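Local coordinates for endoglucanase E (PDB 2WAO), which is a cellulase whose family 2 carbohydrate esterase domain probably deacetylates plant cell-wall polysaccharides and binds cellohexaose, at residues A[155-167]-A[316-328]. Residues are numbered along the deposited sequence; the frame is centred on the assembly and turned at random. Where two conformers were deposited one is given.
Sequences YMSYAAITARNLN and HQLMAERLTAEIK. With FMT (formic acid), chain M; FMT (formic acid), chain I.
The side chain of Y158 is a knob among H316, M319, A320 and L323. CG sits between the backbone N and the carbonyl carbon (chi1 72°), which sets the ring beside M319, with its edge to H316 and L323. M319 CE lies over one face, 3.9 Å from the ring centroid, a CH-pi contact; M319 SD stands oblique to the ring, a Met-aromatic contact. A159 CB covers the opposite face. L323 CD2 and H316 ND1 meet the ring at its edge. That same ND1 accepts Y158 N at 2.8 Å, somewhat bent (143°) and tilted out of the imidazole plane. This bond holds the first N-H of helix 158-165, next to the N-cap S157, whose OG accepts A160 N. The two helices, crossing at -44°, belong to the GDSL-like (SGNH) hydrolase domain; Y158, M319, L323 and I327 all reach its parallel sheet at strand 216-220. One turn on, A320 CB is the answering knob, pressed tightly against I161 CG2 at 3.4 Å. T162 fits among A320, L323, T324 and I327; its OG1 bonds back to Y158 O at 2.7 Å, reaching that carbonyl from the face opposite T162 N, while CG2 meets L323 CD2. T324 OG1 has two oxygens within reach of its one proton, A320 O in its own helix and, across the contact at 3.0 Å, N165 OD1. Beyond it, L166 splits its two methyls, CD1 on I327 CG2 and CD2 against K328 CG at 3.7 Å.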
loop_
_atom_site.group_PDB
_atom_site.type_symbol
_atom_site.label_atom_id
_atom_site.label_comp_id
_atom_site.label_asym_id
_atom_site.label_seq_id
_atom_site.Cartn_x
_atom_site.Cartn_y
_atom_site.Cartn_z
ATOM N N TYR A 155 2.006 -1.075 7.614
ATOM C CA TYR A 155 1.857 0.150 8.440
ATOM C C TYR A 155 3.187 0.912 8.467
ATOM O O TYR A 155 3.190 2.135 8.623
ATOM C CB TYR A 155 1.448 -0.192 9.890
ATOM C CG TYR A 155 1.024 1.026 10.726
ATOM C CD1 TYR A 155 -0.222 1.629 10.512
ATOM C CD2 TYR A 155 1.879 1.562 11.709
ATOM C CE1 TYR A 155 -0.627 2.709 11.271
ATOM C CE2 TYR A 155 1.488 2.655 12.478
ATOM C CZ TYR A 155 0.227 3.205 12.258
ATOM O OH TYR A 155 -0.174 4.271 13.003
ATOM N N MET A 156 4.310 0.186 8.324
ATOM C CA MET A 156 5.653 0.810 8.324
ATOM C C MET A 156 6.294 0.774 6.900
ATOM O O MET A 156 7.526 0.752 6.738
ATOM C CB MET A 156 6.555 0.217 9.407
ATOM C CG MET A 156 6.083 0.540 10.854
ATOM S SD MET A 156 5.973 2.328 11.148
ATOM C CE MET A 156 7.703 2.760 11.190
ATOM N N SER A 157 5.431 0.723 5.868
ATOM C CA SER A 157 5.900 0.921 4.490
ATOM C C SER A 157 6.200 2.401 4.284
ATOM O O SER A 157 5.635 3.280 4.973
ATOM C CB SER A 157 4.846 0.484 3.480
ATOM O OG SER A 157 3.781 1.414 3.440
ATOM N N TYR A 158 7.096 2.688 3.342
ATOM C CA TYR A 158 7.377 4.111 3.014
ATOM C C TYR A 158 6.072 4.807 2.647
ATOM O O TYR A 158 5.927 6.023 2.896
ATOM C CB TYR A 158 8.376 4.246 1.867
ATOM C CG TYR A 158 7.804 3.872 0.530
ATOM C CD1 TYR A 158 7.334 4.864 -0.351
ATOM C CD2 TYR A 158 7.688 2.517 0.145
ATOM C CE1 TYR A 158 6.772 4.535 -1.560
ATOM C CE2 TYR A 158 7.118 2.166 -1.090
ATOM C CZ TYR A 158 6.678 3.183 -1.925
ATOM O OH TYR A 158 6.091 2.913 -3.125
ATOM N N ALA A 159 5.153 4.080 2.005
ATOM C CA ALA A 159 3.892 4.645 1.571
ATOM C C ALA A 159 3.011 5.079 2.763
ATOM O O ALA A 159 2.475 6.211 2.800
ATOM C CB ALA A 159 3.162 3.644 0.702
ATOM N N ALA A 160 2.877 4.198 3.771
ATOM C CA ALA A 160 2.033 4.529 4.927
ATOM C C ALA A 160 2.649 5.650 5.752
ATOM O O ALA A 160 1.951 6.542 6.276
ATOM C CB ALA A 160 1.836 3.313 5.809
ATOM N N ILE A 161 3.970 5.622 5.849
ATOM C CA ILE A 161 4.649 6.602 6.680
ATOM C C ILE A 161 4.517 8.006 5.988
ATOM O O ILE A 161 4.231 9.050 6.659
ATOM C CB ILE A 161 6.142 6.225 6.811
ATOM C CG1 ILE A 161 6.337 4.919 7.621
ATOM C CG2 ILE A 161 6.922 7.423 7.464
ATOM C CD1 ILE A 161 7.768 4.337 7.431
ATOM N N THR A 162 4.687 8.017 4.658
ATOM C CA THR A 162 4.543 9.269 3.837
ATOM C C THR A 162 3.103 9.825 4.002
ATOM O O THR A 162 2.904 11.017 4.215
ATOM C CB THR A 162 4.874 8.956 2.340
ATOM O OG1 THR A 162 6.275 8.630 2.224
ATOM C CG2 THR A 162 4.592 10.179 1.419
ATOM N N ALA A 163 2.107 8.948 3.926
ATOM C CA ALA A 163 0.731 9.384 4.098
ATOM C C ALA A 163 0.506 9.983 5.497
ATOM O O ALA A 163 -0.123 11.041 5.599
ATOM C CB ALA A 163 -0.275 8.257 3.783
ATOM N N ARG A 164 1.031 9.341 6.545
ATOM C CA ARG A 164 0.863 9.893 7.897
ATOM C C ARG A 164 1.630 11.227 7.955
ATOM O O ARG A 164 1.082 12.189 8.517
ATOM C CB ARG A 164 1.347 8.924 8.983
ATOM C CG ARG A 164 0.450 7.770 9.199
ATOM C CD ARG A 164 0.836 6.996 10.458
ATOM N NE ARG A 164 2.180 6.418 10.419
ATOM C CZ ARG A 164 2.476 5.213 9.915
ATOM N NH1 ARG A 164 1.538 4.453 9.329
ATOM N NH2 ARG A 164 3.722 4.790 9.955
ATOM N N ASN A 165 2.826 11.310 7.376
ATOM C CA ASN A 165 3.624 12.566 7.385
ATOM C C ASN A 165 2.794 13.712 6.799
ATOM O O ASN A 165 2.843 14.838 7.301
ATOM C CB ASN A 165 4.929 12.485 6.546
ATOM C CG ASN A 165 6.052 11.660 7.200
ATOM O OD1 ASN A 165 7.029 11.243 6.512
ATOM N ND2 ASN A 165 5.928 11.406 8.484
ATOM N N LEU A 166 2.024 13.414 5.742
ATOM C CA LEU A 166 1.245 14.425 5.006
ATOM C C LEU A 166 -0.189 14.620 5.465
ATOM O O LEU A 166 -0.923 15.430 4.874
ATOM C CB LEU A 166 1.237 14.107 3.501
ATOM C CG LEU A 166 2.614 14.064 2.820
ATOM C CD1 LEU A 166 2.513 13.356 1.475
ATOM C CD2 LEU A 166 3.246 15.426 2.657
ATOM N N ASN A 167 -0.623 13.893 6.486
ATOM C CA ASN A 167 -2.023 13.909 6.926
ATOM C C ASN A 167 -2.994 13.567 5.772
ATOM O O ASN A 167 -4.053 14.188 5.598
ATOM C CB ASN A 167 -2.388 15.266 7.548
ATOM C CG ASN A 167 -3.660 15.195 8.371
ATOM O OD1 ASN A 167 -3.874 14.225 9.081
ATOM N ND2 ASN A 167 -4.498 16.225 8.282
ATOM N N HIS A 316 12.696 2.030 4.609
ATOM C CA HIS A 316 11.355 2.614 4.391
ATOM C C HIS A 316 11.249 4.028 4.944
ATOM O O HIS A 316 10.683 4.903 4.291
ATOM C CB HIS A 316 10.241 1.727 4.959
ATOM C CG HIS A 316 9.902 0.542 4.097
ATOM N ND1 HIS A 316 9.035 0.632 3.025
ATOM C CD2 HIS A 316 10.273 -0.767 4.173
ATOM C CE1 HIS A 316 8.859 -0.569 2.493
ATOM N NE2 HIS A 316 9.625 -1.432 3.147
ATOM N N GLN A 317 11.825 4.260 6.134
ATOM C CA GLN A 317 11.813 5.575 6.715
ATOM C C GLN A 317 12.574 6.575 5.842
ATOM O O GLN A 317 12.064 7.629 5.598
ATOM C CB GLN A 317 12.305 5.556 8.170
ATOM C CG GLN A 317 11.290 4.821 9.056
ATOM C CD GLN A 317 11.785 4.595 10.456
ATOM O OE1 GLN A 317 12.899 4.109 10.663
ATOM N NE2 GLN A 317 10.952 4.938 11.442
ATOM N N LEU A 318 13.767 6.225 5.375
ATOM C CA LEU A 318 14.525 7.097 4.454
ATOM C C LEU A 318 13.716 7.435 3.182
ATOM O O LEU A 318 13.737 8.566 2.681
ATOM C CB LEU A 318 15.843 6.445 4.032
ATOM C CG LEU A 318 16.950 6.320 5.105
ATOM C CD1 LEU A 318 18.205 5.782 4.459
ATOM C CD2 LEU A 318 17.170 7.700 5.811
ATOM N N MET A 319 13.072 6.428 2.627
ATOM C CA MET A 319 12.247 6.612 1.422
ATOM C C MET A 319 11.113 7.581 1.723
ATOM O O MET A 319 10.815 8.511 0.935
ATOM C CB MET A 319 11.707 5.254 1.003
ATOM C CG MET A 319 12.724 4.324 0.425
ATOM S SD MET A 319 11.988 2.660 0.069
ATOM C CE MET A 319 11.039 3.040 -1.373
ATOM N N ALA A 320 10.480 7.367 2.865
ATOM C CA ALA A 320 9.344 8.217 3.262
ATOM C C ALA A 320 9.816 9.682 3.418
ATOM O O ALA A 320 9.124 10.570 2.956
ATOM C CB ALA A 320 8.705 7.715 4.548
ATOM N N GLU A 321 10.996 9.910 3.999
ATOM C CA GLU A 321 11.514 11.295 4.168
ATOM C C GLU A 321 11.699 11.949 2.788
ATOM O O GLU A 321 11.327 13.136 2.598
ATOM C CB GLU A 321 12.829 11.349 4.978
ATOM C CG GLU A 321 12.666 10.842 6.428
ATOM C CD GLU A 321 13.985 10.740 7.197
ATOM O OE1 GLU A 321 14.913 11.518 6.844
ATOM O OE2 GLU A 321 14.094 9.898 8.152
ATOM N N ARG A 322 12.297 11.208 1.847
ATOM C CA ARG A 322 12.539 11.714 0.519
ATOM C C ARG A 322 11.200 12.023 -0.185
ATOM O O ARG A 322 10.994 13.144 -0.706
ATOM C CB ARG A 322 13.392 10.735 -0.284
ATOM C CG ARG A 322 13.631 11.153 -1.725
ATOM C CD ARG A 322 14.597 10.227 -2.403
ATOM N NE ARG A 322 15.844 10.080 -1.666
ATOM C CZ ARG A 322 16.900 10.893 -1.782
ATOM N NH1 ARG A 322 16.872 11.926 -2.610
ATOM N NH2 ARG A 322 17.981 10.678 -1.050
ATOM N N LEU A 323 10.296 11.045 -0.172
ATOM C CA LEU A 323 9.042 11.161 -0.925
ATOM C C LEU A 323 8.109 12.262 -0.341
ATOM O O LEU A 323 7.404 12.980 -1.105
ATOM C CB LEU A 323 8.321 9.812 -0.985
ATOM C CG LEU A 323 6.962 9.813 -1.713
ATOM C CD1 LEU A 323 7.195 10.152 -3.238
ATOM C CD2 LEU A 323 6.241 8.457 -1.560
ATOM N N THR A 324 8.117 12.374 0.989
ATOM C CA THR A 324 7.323 13.370 1.715
ATOM C C THR A 324 7.793 14.736 1.222
ATOM O O THR A 324 6.945 15.570 0.908
ATOM C CB THR A 324 7.420 13.211 3.280
ATOM O OG1 THR A 324 6.773 11.976 3.646
ATOM C CG2 THR A 324 6.696 14.380 4.036
ATOM N N ALA A 325 9.118 14.953 1.173
ATOM C CA ALA A 325 9.646 16.267 0.764
ATOM C C ALA A 325 9.290 16.574 -0.710
ATOM O O ALA A 325 8.935 17.714 -1.013
ATOM C CB ALA A 325 11.152 16.379 1.025
ATOM N N GLU A 326 9.379 15.590 -1.618
ATOM C CA GLU A 326 8.977 15.752 -3.042
ATOM C C GLU A 326 7.483 16.181 -3.201
ATOM O O GLU A 326 7.127 17.140 -3.913
ATOM C CB GLU A 326 9.183 14.414 -3.785
ATOM C CG GLU A 326 10.660 13.941 -3.993
ATOM C CD GLU A 326 11.504 14.831 -4.939
ATOM O OE1 GLU A 326 10.941 15.564 -5.776
ATOM O OE2 GLU A 326 12.746 14.775 -4.837
ATOM N N ILE A 327 6.613 15.467 -2.515
ATOM C CA ILE A 327 5.179 15.767 -2.584
ATOM C C ILE A 327 4.887 17.147 -1.942
ATOM O O ILE A 327 4.159 17.957 -2.522
ATOM C CB ILE A 327 4.352 14.663 -1.968
ATOM C CG1 ILE A 327 4.504 13.388 -2.799
ATOM C CG2 ILE A 327 2.883 15.081 -1.933
ATOM C CD1 ILE A 327 4.002 12.118 -2.058
ATOM N N LYS A 328 5.506 17.432 -0.800
ATOM C CA LYS A 328 5.322 18.754 -0.160
ATOM C C LYS A 328 5.680 19.882 -1.131
ATOM O O LYS A 328 4.935 20.849 -1.244
ATOM C CB LYS A 328 6.197 18.905 1.102
ATOM C CG LYS A 328 5.586 18.293 2.323
ATOM C CD LYS A 328 6.474 18.566 3.553
ATOM C CE LYS A 328 5.739 18.109 4.810
ATOM N NZ LYS A 328 6.689 17.968 5.981
HETATM C C FMT M . 15.924 6.352 0.361
HETATM O O1 FMT M . 16.278 5.295 -0.234
HETATM O O2 FMT M . 15.469 7.431 -0.116
HETATM C C FMT I . 5.410 7.667 11.150
HETATM O O1 FMT I . 5.745 6.464 11.281
HETATM O O2 FMT I . 4.268 8.152 11.365
#